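Local coordinates for protein Tox3 (PDB 6WES) that acts as a necrotrophic effector of the wheat pathogen Parastagonospora nodorum, a toxin probably recognised by the host through Snn3, at residues I23-F35 with L45-F58. Sequence-based numbering, arbitrary orientation.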
ATOM      1  N   ILE A  23       6.721  13.932  -7.935  1.00 12.10           N
ATOM      2  CA  ILE A  23       5.960  12.783  -8.412  1.00 11.67           C
ATOM      3  C   ILE A  23       4.889  12.479  -7.380  1.00 10.72           C
ATOM      4  O   ILE A  23       5.193  12.027  -6.274  1.00 10.60           O
ATOM      5  CB  ILE A  23       6.868  11.570  -8.637  1.00 11.50           C
ATOM      6  CG1 ILE A  23       8.016  11.925  -9.592  1.00 14.12           C
ATOM      7  CG2 ILE A  23       6.039  10.408  -9.132  1.00 12.08           C
ATOM      8  CD1 ILE A  23       9.059  10.821  -9.712  1.00 15.96           C
ATOM      9  N   GLN A  24       3.635  12.677  -7.748  1.00 10.89           N
ATOM     10  CA  GLN A  24       2.518  12.378  -6.864  1.00 10.74           C
ATOM     11  C   GLN A  24       1.859  11.060  -7.259  1.00 10.75           C
ATOM     12  O   GLN A  24       1.678  10.770  -8.449  1.00 12.53           O
ATOM     13  CB  GLN A  24       1.485  13.495  -6.913  1.00 12.14           C
ATOM     14  CG  GLN A  24       0.311  13.277  -5.942  1.00 13.98           C
ATOM     15  CD  GLN A  24      -0.534  14.515  -5.802  1.00 18.10           C
ATOM     16  OE1 GLN A  24      -0.075  15.521  -5.268  1.00 23.70           O
ATOM     17  NE2 GLN A  24      -1.765  14.460  -6.297  1.00 19.24           N
ATOM     18  N   ARG A  25       1.504  10.256  -6.265  1.00  9.40           N
ATOM     19  CA  ARG A  25       0.806   9.000  -6.506  1.00  9.77           C
ATOM     20  C   ARG A  25      -0.255   8.790  -5.441  1.00 10.71           C
ATOM     21  O   ARG A  25      -0.016   9.065  -4.262  1.00 11.27           O
ATOM     22  CB  ARG A  25       1.764   7.806  -6.399  1.00 10.79           C
ATOM     23  CG  ARG A  25       2.932   7.832  -7.384  1.00 13.64           C
ATOM     24  CD  ARG A  25       2.539   7.175  -8.689  1.00 17.36           C
ATOM     25  NE  ARG A  25       1.793   8.076  -9.550  1.00 15.22           N
ATOM     26  CZ  ARG A  25       1.119   7.660 -10.620  1.00 20.21           C
ATOM     27  NH1 ARG A  25       0.456   8.521 -11.380  1.00 23.30           N
ATOM     28  NH2 ARG A  25       1.117   6.375 -10.935  1.00 19.89           N
ATOM     29  N   ASP A  26      -1.402   8.247  -5.852  1.00 10.12           N
ATOM     30  CA  ASP A  26      -2.450   7.778  -4.951  1.00 10.06           C
ATOM     31  C   ASP A  26      -2.435   6.254  -4.972  1.00 10.49           C
ATOM     32  O   ASP A  26      -2.397   5.653  -6.046  1.00 11.55           O
ATOM     33  CB  ASP A  26      -3.833   8.245  -5.423  1.00 10.97           C
ATOM     34  CG  ASP A  26      -4.130   9.684  -5.079  1.00 16.98           C
ATOM     35  OD1 ASP A  26      -3.200  10.406  -4.685  1.00 19.23           O
ATOM     36  OD2 ASP A  26      -5.296  10.125  -5.235  1.00 18.36           O
ATOM     37  N   VAL A  27      -2.487   5.639  -3.795  1.00 10.73           N
ATOM     38  CA  VAL A  27      -2.532   4.187  -3.650  1.00 10.00           C
ATOM     39  C   VAL A  27      -3.732   3.865  -2.775  1.00 10.11           C
ATOM     40  O   VAL A  27      -3.872   4.439  -1.688  1.00 11.53           O
ATOM     41  CB  VAL A  27      -1.239   3.652  -3.007  1.00 10.77           C
ATOM     42  CG1 VAL A  27      -1.301   2.137  -2.865  1.00 12.79           C
ATOM     43  CG2 VAL A  27      -0.031   4.039  -3.846  1.00 14.61           C
ATOM     44  N   LYS A  28      -4.605   2.986  -3.243  1.00  9.25           N
ATOM     45  CA  LYS A  28      -5.783   2.609  -2.469  1.00 10.44           C
ATOM     46  C   LYS A  28      -5.857   1.095  -2.355  1.00  9.87           C
ATOM     47  O   LYS A  28      -5.564   0.369  -3.315  1.00 10.99           O
ATOM     48  CB  LYS A  28      -7.074   3.125  -3.122  1.00 12.73           C
ATOM     49  CG  LYS A  28      -7.181   4.637  -3.192  1.00 12.91           C
ATOM     50  CD  LYS A  28      -8.455   5.035  -3.887  1.00 15.53           C
ATOM     51  CE  LYS A  28      -8.524   6.542  -4.119  1.00 18.34           C
ATOM     52  NZ  LYS A  28      -9.816   6.923  -4.782  1.00 22.32           N
ATOM     53  N   VAL A  29      -6.242   0.622  -1.171  1.00  9.72           N
ATOM     54  CA  VAL A  29      -6.381  -0.806  -0.922  1.00  9.18           C
ATOM     55  C   VAL A  29      -7.711  -1.074  -0.239  1.00 10.14           C
ATOM     56  O   VAL A  29      -8.336  -0.180   0.339  1.00  9.69           O
ATOM     57  CB  VAL A  29      -5.228  -1.362  -0.069  1.00  9.65           C
ATOM     58  CG1 VAL A  29      -3.881  -1.150  -0.780  1.00 10.58           C
ATOM     59  CG2 VAL A  29      -5.214  -0.714   1.328  1.00 11.36           C
ATOM     60  N   ARG A  30      -8.130  -2.340  -0.289  1.00  8.82           N
ATOM     61  CA  ARG A  30      -9.294  -2.828   0.431  1.00  8.55           C
ATOM     62  C   ARG A  30      -8.824  -3.992   1.287  1.00  8.63           C
ATOM     63  O   ARG A  30      -7.948  -4.762   0.865  1.00  9.85           O
ATOM     64  CB  ARG A  30     -10.345  -3.312  -0.576  1.00 10.22           C
ATOM     65  CG  ARG A  30     -11.547  -4.010   0.047  1.00 12.27           C
ATOM     66  CD  ARG A  30     -12.607  -4.225  -0.990  1.00 16.33           C
ATOM     67  NE  ARG A  30     -13.584  -5.188  -0.505  1.00 18.69           N
ATOM     68  CZ  ARG A  30     -14.873  -5.180  -0.823  1.00 23.76           C
ATOM     69  NH1 ARG A  30     -15.371  -4.242  -1.623  1.00 26.17           N
ATOM     70  NH2 ARG A  30     -15.665  -6.107  -0.317  1.00 21.40           N
ATOM     71  N   ALA A  31      -9.375  -4.111   2.494  1.00  8.83           N
ATOM     72  CA  ALA A  31      -9.158  -5.286   3.336  1.00  8.64           C
ATOM     73  C   ALA A  31     -10.503  -5.942   3.576  1.00  9.15           C
ATOM     74  O   ALA A  31     -11.484  -5.262   3.925  1.00 10.26           O
ATOM     75  CB  ALA A  31      -8.515  -4.939   4.680  1.00 10.48           C
ATOM     76  N   ASP A  32     -10.565  -7.252   3.390  1.00  9.22           N
ATOM     77  CA  ASP A  32     -11.765  -8.013   3.704  1.00 10.86           C
ATOM     78  C   ASP A  32     -11.450  -8.881   4.915  1.00 10.47           C
ATOM     79  O   ASP A  32     -10.384  -9.519   4.965  1.00 10.53           O
ATOM     80  CB  ASP A  32     -12.227  -8.845   2.494  1.00 12.58           C
ATOM     81  CG  ASP A  32     -12.933  -7.991   1.424  1.00 17.56           C
ATOM     82  OD1 ASP A  32     -14.184  -7.897   1.414  1.00 19.51           O
ATOM     83  OD2 ASP A  32     -12.237  -7.407   0.573  1.00 21.65           O
ATOM     84  N   ILE A  33     -12.340  -8.858   5.904  1.00 10.42           N
ATOM     85  CA  ILE A  33     -12.084  -9.510   7.192  1.00 10.74           C
ATOM     86  C   ILE A  33     -13.317 -10.287   7.639  1.00  9.58           C
ATOM     87  O   ILE A  33     -14.221  -9.699   8.247  1.00 11.44           O
ATOM     88  CB  ILE A  33     -11.708  -8.495   8.287  1.00 10.80           C
ATOM     89  CG1 ILE A  33     -10.672  -7.483   7.784  1.00 12.75           C
ATOM     90  CG2 ILE A  33     -11.203  -9.268   9.503  1.00 14.90           C
ATOM     91  CD1 ILE A  33     -11.266  -6.156   7.515  1.00 17.20           C
ATOM     92  N   PRO A  34     -13.402 -11.581   7.362  1.00 10.54           N
ATOM     93  CA  PRO A  34     -14.521 -12.382   7.861  1.00 11.11           C
ATOM     94  C   PRO A  34     -14.441 -12.526   9.372  1.00 10.05           C
ATOM     95  O   PRO A  34     -13.362 -12.474   9.973  1.00 11.49           O
ATOM     96  CB  PRO A  34     -14.301 -13.753   7.203  1.00 11.70           C
ATOM     97  CG  PRO A  34     -13.208 -13.567   6.162  1.00 14.40           C
ATOM     98  CD  PRO A  34     -12.456 -12.353   6.546  1.00 12.93           C
ATOM     99  N   PHE A  35     -15.595 -12.733   9.999  1.00  9.98           N
ATOM    100  CA  PHE A  35     -15.619 -12.912  11.445  1.00  8.93           C
ATOM    101  C   PHE A  35     -16.620 -14.019  11.742  1.00  9.97           C
ATOM    102  O   PHE A  35     -17.789 -13.932  11.346  1.00 10.67           O
ATOM    103  CB  PHE A  35     -16.025 -11.595  12.136  1.00 10.02           C
ATOM    104  CG  PHE A  35     -16.107 -11.660  13.644  1.00 10.52           C
ATOM    105  CD1 PHE A  35     -15.060 -11.248  14.430  1.00 11.37           C
ATOM    106  CD2 PHE A  35     -17.278 -12.066  14.260  1.00 10.65           C
ATOM    107  CE1 PHE A  35     -15.146 -11.291  15.830  1.00 11.76           C
ATOM    108  CE2 PHE A  35     -17.376 -12.128  15.657  1.00 10.51           C
ATOM    109  CZ  PHE A  35     -16.312 -11.728  16.436  1.00 11.26           C
ATOM    110  N   LEU A  45      -8.017 -14.215  12.766  1.00 10.60           N
ATOM    111  CA  LEU A  45      -8.713 -13.565  11.660  1.00 11.77           C
ATOM    112  C   LEU A  45      -7.933 -13.788  10.383  1.00 11.80           C
ATOM    113  O   LEU A  45      -6.702 -13.786  10.403  1.00 13.95           O
ATOM    114  CB  LEU A  45      -8.851 -12.049  11.885  1.00 11.80           C
ATOM    115  CG  LEU A  45      -9.668 -11.668  13.116  1.00 13.36           C
ATOM    116  CD1 LEU A  45      -9.529 -10.162  13.344  1.00 15.61           C
ATOM    117  CD2 LEU A  45     -11.126 -12.044  12.899  1.00 15.26           C
ATOM    118  N   ARG A  46      -8.631 -13.984   9.281  1.00 11.06           N
ATOM    119  CA  ARG A  46      -8.009 -14.176   7.977  1.00 12.10           C
ATOM    120  C   ARG A  46      -8.316 -12.940   7.139  1.00 11.96           C
ATOM    121  O   ARG A  46      -9.430 -12.796   6.619  1.00 13.51           O
ATOM    122  CB  ARG A  46      -8.547 -15.449   7.333  1.00 16.77           C
ATOM    123  CG  ARG A  46      -8.063 -16.692   8.049  1.00 25.72           C
ATOM    124  CD  ARG A  46      -8.669 -17.956   7.466  1.00 33.21           C
ATOM    125  NE  ARG A  46      -8.350 -19.119   8.293  1.00 38.76           N
ATOM    126  CZ  ARG A  46      -9.054 -19.490   9.360  1.00 43.08           C
ATOM    127  NH1 ARG A  46     -10.124 -18.791   9.729  1.00 43.94           N
ATOM    128  NH2 ARG A  46      -8.691 -20.559  10.058  1.00 43.99           N
ATOM    129  N   VAL A  47      -7.320 -12.061   6.999  1.00 10.68           N
ATOM    130  CA  VAL A  47      -7.452 -10.800   6.276  1.00  9.64           C
ATOM    131  C   VAL A  47      -7.000 -11.007   4.835  1.00 10.90           C
ATOM    132  O   VAL A  47      -5.943 -11.607   4.587  1.00 14.11           O
ATOM    133  CB  VAL A  47      -6.618  -9.703   6.963  1.00 10.16           C
ATOM    134  CG1 VAL A  47      -6.615  -8.427   6.157  1.00 12.18           C
ATOM    135  CG2 VAL A  47      -7.142  -9.433   8.381  1.00 11.29           C
ATOM    136  N   THR A  48      -7.785 -10.510   3.887  1.00  8.87           N
ATOM    137  CA  THR A  48      -7.364 -10.462   2.486  1.00  9.38           C
ATOM    138  C   THR A  48      -7.231  -9.003   2.077  1.00  8.13           C
ATOM    139  O   THR A  48      -8.232  -8.274   2.037  1.00  9.78           O
ATOM    140  CB  THR A  48      -8.396 -11.161   1.600  1.00 10.14           C
ATOM    141  OG1 THR A  48      -8.441 -12.557   1.944  1.00 12.09           O
ATOM    142  CG2 THR A  48      -8.059 -11.031   0.094  1.00 12.09           C
ATOM    143  N   TRP A  49      -6.017  -8.580   1.746  1.00  7.79           N
ATOM    144  CA  TRP A  49      -5.795  -7.253   1.168  1.00  7.52           C
ATOM    145  C   TRP A  49      -5.941  -7.351  -0.344  1.00  9.04           C
ATOM    146  O   TRP A  49      -5.500  -8.346  -0.954  1.00 10.20           O
ATOM    147  CB  TRP A  49      -4.374  -6.770   1.462  1.00  8.37           C
ATOM    148  CG  TRP A  49      -4.029  -6.553   2.916  1.00  7.69           C
ATOM    149  CD1 TRP A  49      -3.408  -7.431   3.748  1.00  8.27           C
ATOM    150  CD2 TRP A  49      -4.228  -5.353   3.672  1.00  8.89           C
ATOM    151  NE1 TRP A  49      -3.201  -6.856   4.980  1.00 10.00           N
ATOM    152  CE2 TRP A  49      -3.698  -5.582   4.955  1.00  9.27           C
ATOM    153  CE3 TRP A  49      -4.792  -4.106   3.377  1.00  9.61           C
ATOM    154  CZ2 TRP A  49      -3.706  -4.605   5.949  1.00 10.00           C
ATOM    155  CZ3 TRP A  49      -4.789  -3.130   4.363  1.00  9.55           C
ATOM    156  CH2 TRP A  49      -4.257  -3.393   5.633  1.00 10.78           C
ATOM    157  N   SER A  50      -6.500  -6.314  -0.960  1.00  8.27           N
ATOM    158  CA  SER A  50      -6.622  -6.306  -2.414  1.00  9.57           C
ATOM    159  C   SER A  50      -6.437  -4.896  -2.959  1.00  9.17           C
ATOM    160  O   SER A  50      -6.574  -3.899  -2.246  1.00  9.32           O
ATOM    161  CB  SER A  50      -7.956  -6.890  -2.878  1.00 11.50           C
ATOM    162  OG  SER A  50      -9.025  -6.117  -2.370  1.00 12.34           O
ATOM    163  N   ASN A  51      -6.110  -4.831  -4.248  1.00  9.52           N
ATOM    164  CA  ASN A  51      -5.919  -3.556  -4.926  1.00  8.88           C
ATOM    165  C   ASN A  51      -7.249  -2.830  -5.086  1.00 11.53           C
ATOM    166  O   ASN A  51      -8.250  -3.425  -5.510  1.00 14.52           O
ATOM    167  CB  ASN A  51      -5.364  -3.825  -6.329  1.00 11.43           C
ATOM    168  CG  ASN A  51      -5.194  -2.545  -7.142  1.00 13.03           C
ATOM    169  OD1 ASN A  51      -4.769  -1.520  -6.620  1.00 11.99           O
ATOM    170  ND2 ASN A  51      -5.522  -2.608  -8.420  1.00 18.10           N
ATOM    171  N   ALA A  52      -7.267  -1.542  -4.751  1.00 11.29           N
ATOM    172  CA  ALA A  52      -8.311  -0.637  -5.211  1.00 13.20           C
ATOM    173  C   ALA A  52      -7.794   0.389  -6.211  1.00 14.52           C
ATOM    174  O   ALA A  52      -8.523   0.752  -7.133  1.00 20.01           O
ATOM    175  CB  ALA A  52      -9.005   0.057  -4.023  1.00 13.79           C
ATOM    176  N   LEU A  53      -6.548   0.837  -6.076  1.00 12.80           N
ATOM    177  CA  LEU A  53      -5.933   1.714  -7.073  1.00 12.86           C
ATOM    178  C   LEU A  53      -4.426   1.622  -6.945  1.00 12.48           C
ATOM    179  O   LEU A  53      -3.886   1.875  -5.864  1.00 11.29           O
ATOM    180  CB  LEU A  53      -6.357   3.167  -6.869  1.00 13.39           C
ATOM    181  CG  LEU A  53      -5.605   4.154  -7.769  1.00 16.23           C
ATOM    182  CD1 LEU A  53      -6.002   3.943  -9.210  1.00 18.38           C
ATOM    183  CD2 LEU A  53      -5.881   5.581  -7.343  1.00 17.14           C
ATOM    184  N   ASN A  54      -3.756   1.317  -8.055  1.00 11.83           N
ATOM    185  CA  ASN A  54      -2.309   1.413  -8.234  1.00 14.59           C
ATOM    186  C   ASN A  54      -1.498   0.379  -7.472  1.00 16.08           C
ATOM    187  O   ASN A  54      -0.286   0.539  -7.339  1.00 21.96           O
ATOM    188  CB  ASN A  54      -1.767   2.821  -7.975  1.00 13.52           C
ATOM    189  CG  ASN A  54      -2.043   3.752  -9.123  1.00 14.62           C
ATOM    190  OD1 ASN A  54      -2.145   3.316 -10.276  1.00 15.54           O
ATOM    191  ND2 ASN A  54      -2.165   5.035  -8.831  1.00 14.04           N
ATOM    192  N   VAL A  55      -2.081  -0.708  -6.993  1.00 11.56           N
ATOM    193  CA  VAL A  55      -1.290  -1.755  -6.357  1.00 11.73           C
ATOM    194  C   VAL A  55      -1.054  -2.880  -7.351  1.00 12.51           C
ATOM    195  O   VAL A  55      -2.000  -3.555  -7.783  1.00 14.61           O
ATOM    196  CB  VAL A  55      -1.934  -2.275  -5.064  1.00 12.84           C
ATOM    197  CG1 VAL A  55      -1.000  -3.301  -4.401  1.00 13.48           C
ATOM    198  CG2 VAL A  55      -2.234  -1.141  -4.124  1.00 12.94           C
ATOM    199  N   ASP A  56       0.217  -3.092  -7.692  1.00 11.00           N
ATOM    200  CA  ASP A  56       0.603  -4.186  -8.572  1.00 12.00           C
ATOM    201  C   ASP A  56       0.792  -5.497  -7.825  1.00 12.88           C
ATOM    202  O   ASP A  56       0.580  -6.572  -8.402  1.00 14.77           O
ATOM    203  CB  ASP A  56       1.883  -3.787  -9.304  1.00 13.06           C
ATOM    204  CG  ASP A  56       1.655  -2.590 -10.193  1.00 20.48           C
ATOM    205  OD1 ASP A  56       0.878  -2.750 -11.136  1.00 27.05           O
ATOM    206  OD2 ASP A  56       2.166  -1.474  -9.937  1.00 24.43           O
ATOM    207  N   ARG A  57       1.184  -5.442  -6.558  1.00 11.04           N
ATOM    208  CA  ARG A  57       1.334  -6.634  -5.727  1.00 10.51           C
ATOM    209  C   ARG A  57       1.515  -6.153  -4.303  1.00  9.72           C
ATOM    210  O   ARG A  57       1.862  -4.991  -4.064  1.00 10.01           O
ATOM    211  CB  ARG A  57       2.513  -7.526  -6.149  1.00 12.38           C
ATOM    212  CG  ARG A  57       3.850  -6.835  -6.135  1.00 13.62           C
ATOM    213  CD  ARG A  57       4.987  -7.751  -6.621  1.00 13.32           C
ATOM    214  NE  ARG A  57       6.200  -6.963  -6.760  1.00 14.67           N
ATOM    215  CZ  ARG A  57       7.070  -6.748  -5.775  1.00 14.21           C
ATOM    216  NH1 ARG A  57       6.888  -7.304  -4.583  1.00 13.33           N
ATOM    217  NH2 ARG A  57       8.126  -5.961  -5.990  1.00 15.85           N
ATOM    218  N   PHE A  58       1.290  -7.047  -3.362  1.00 10.24           N
ATOM    219  CA  PHE A  58       1.538  -6.796  -1.958  1.00  9.73           C
ATOM    220  C   PHE A  58       2.759  -7.585  -1.517  1.00 11.20           C
ATOM    221  O   PHE A  58       3.085  -8.628  -2.091  1.00 13.65           O
ATOM    222  CB  PHE A  58       0.348  -7.222  -1.113  1.00  9.61           C
ATOM    223  CG  PHE A  58      -0.865  -6.334  -1.281  1.00  9.21           C
ATOM    224  CD1 PHE A  58      -1.049  -5.253  -0.454  1.00  8.81           C
ATOM    225  CD2 PHE A  58      -1.816  -6.600  -2.266  1.00  9.83           C
ATOM    226  CE1 PHE A  58      -2.172  -4.453  -0.585  1.00  9.59           C
ATOM    227  CE2 PHE A  58      -2.937  -5.791  -2.409  1.00 11.21           C
ATOM    228  CZ  PHE A  58      -3.117  -4.726  -1.570  1.00 10.69           C
TER
HETATM  229  O   HOH W   1      -9.760  -7.527  -0.145  1.00 13.76           O
HETATM  230  O   HOH W   2     -11.476 -14.363   9.763  1.00 15.19           O
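V29 is wedged among three side chains of 45-58. Its CG1 stands anti to the carbonyl carbon (chi1 -60°), which puts CG2 between the backbone N and the carbonyl carbon, at the edge of the W49 ring, while CG1 meets V55 CG2 and comes 3.7 Å from CE1 at the edge of the F58 ring. A31 CB sits over one face of the indole, 4.0 Å from W49 CE3, and V47 CG1 covers the same face. V27 CG1 extends this tight layer to V55 CG2, and I75, A77 and F102 of other strands pack on it.

The other face, with K28, R30, D32, T48, S50 and L53, is looser and wetter. R30 grips the D32 carboxylate side-on in a salt bridge, R30 NE to D32 OD2 at 2.8 Å and R30 NH2 to D32 OD1 at 2.9 Å. Water 1 bridges D32 OD2, T48 O and S50 OG.

Between the faces, paired backbone bonds join R30 to S50 and D32 to T48. At K28 the register slips: A52 N (2.9 Å) and L53 N (3.0 Å) both reach K28 O from above one face of its carbonyl plane. Past this, N54 ND2 bonds to D26 O nearly end-on, at 2.9 Å. This is an antiparallel beta hairpin with a classic bulge, part of the effector's beta barrel.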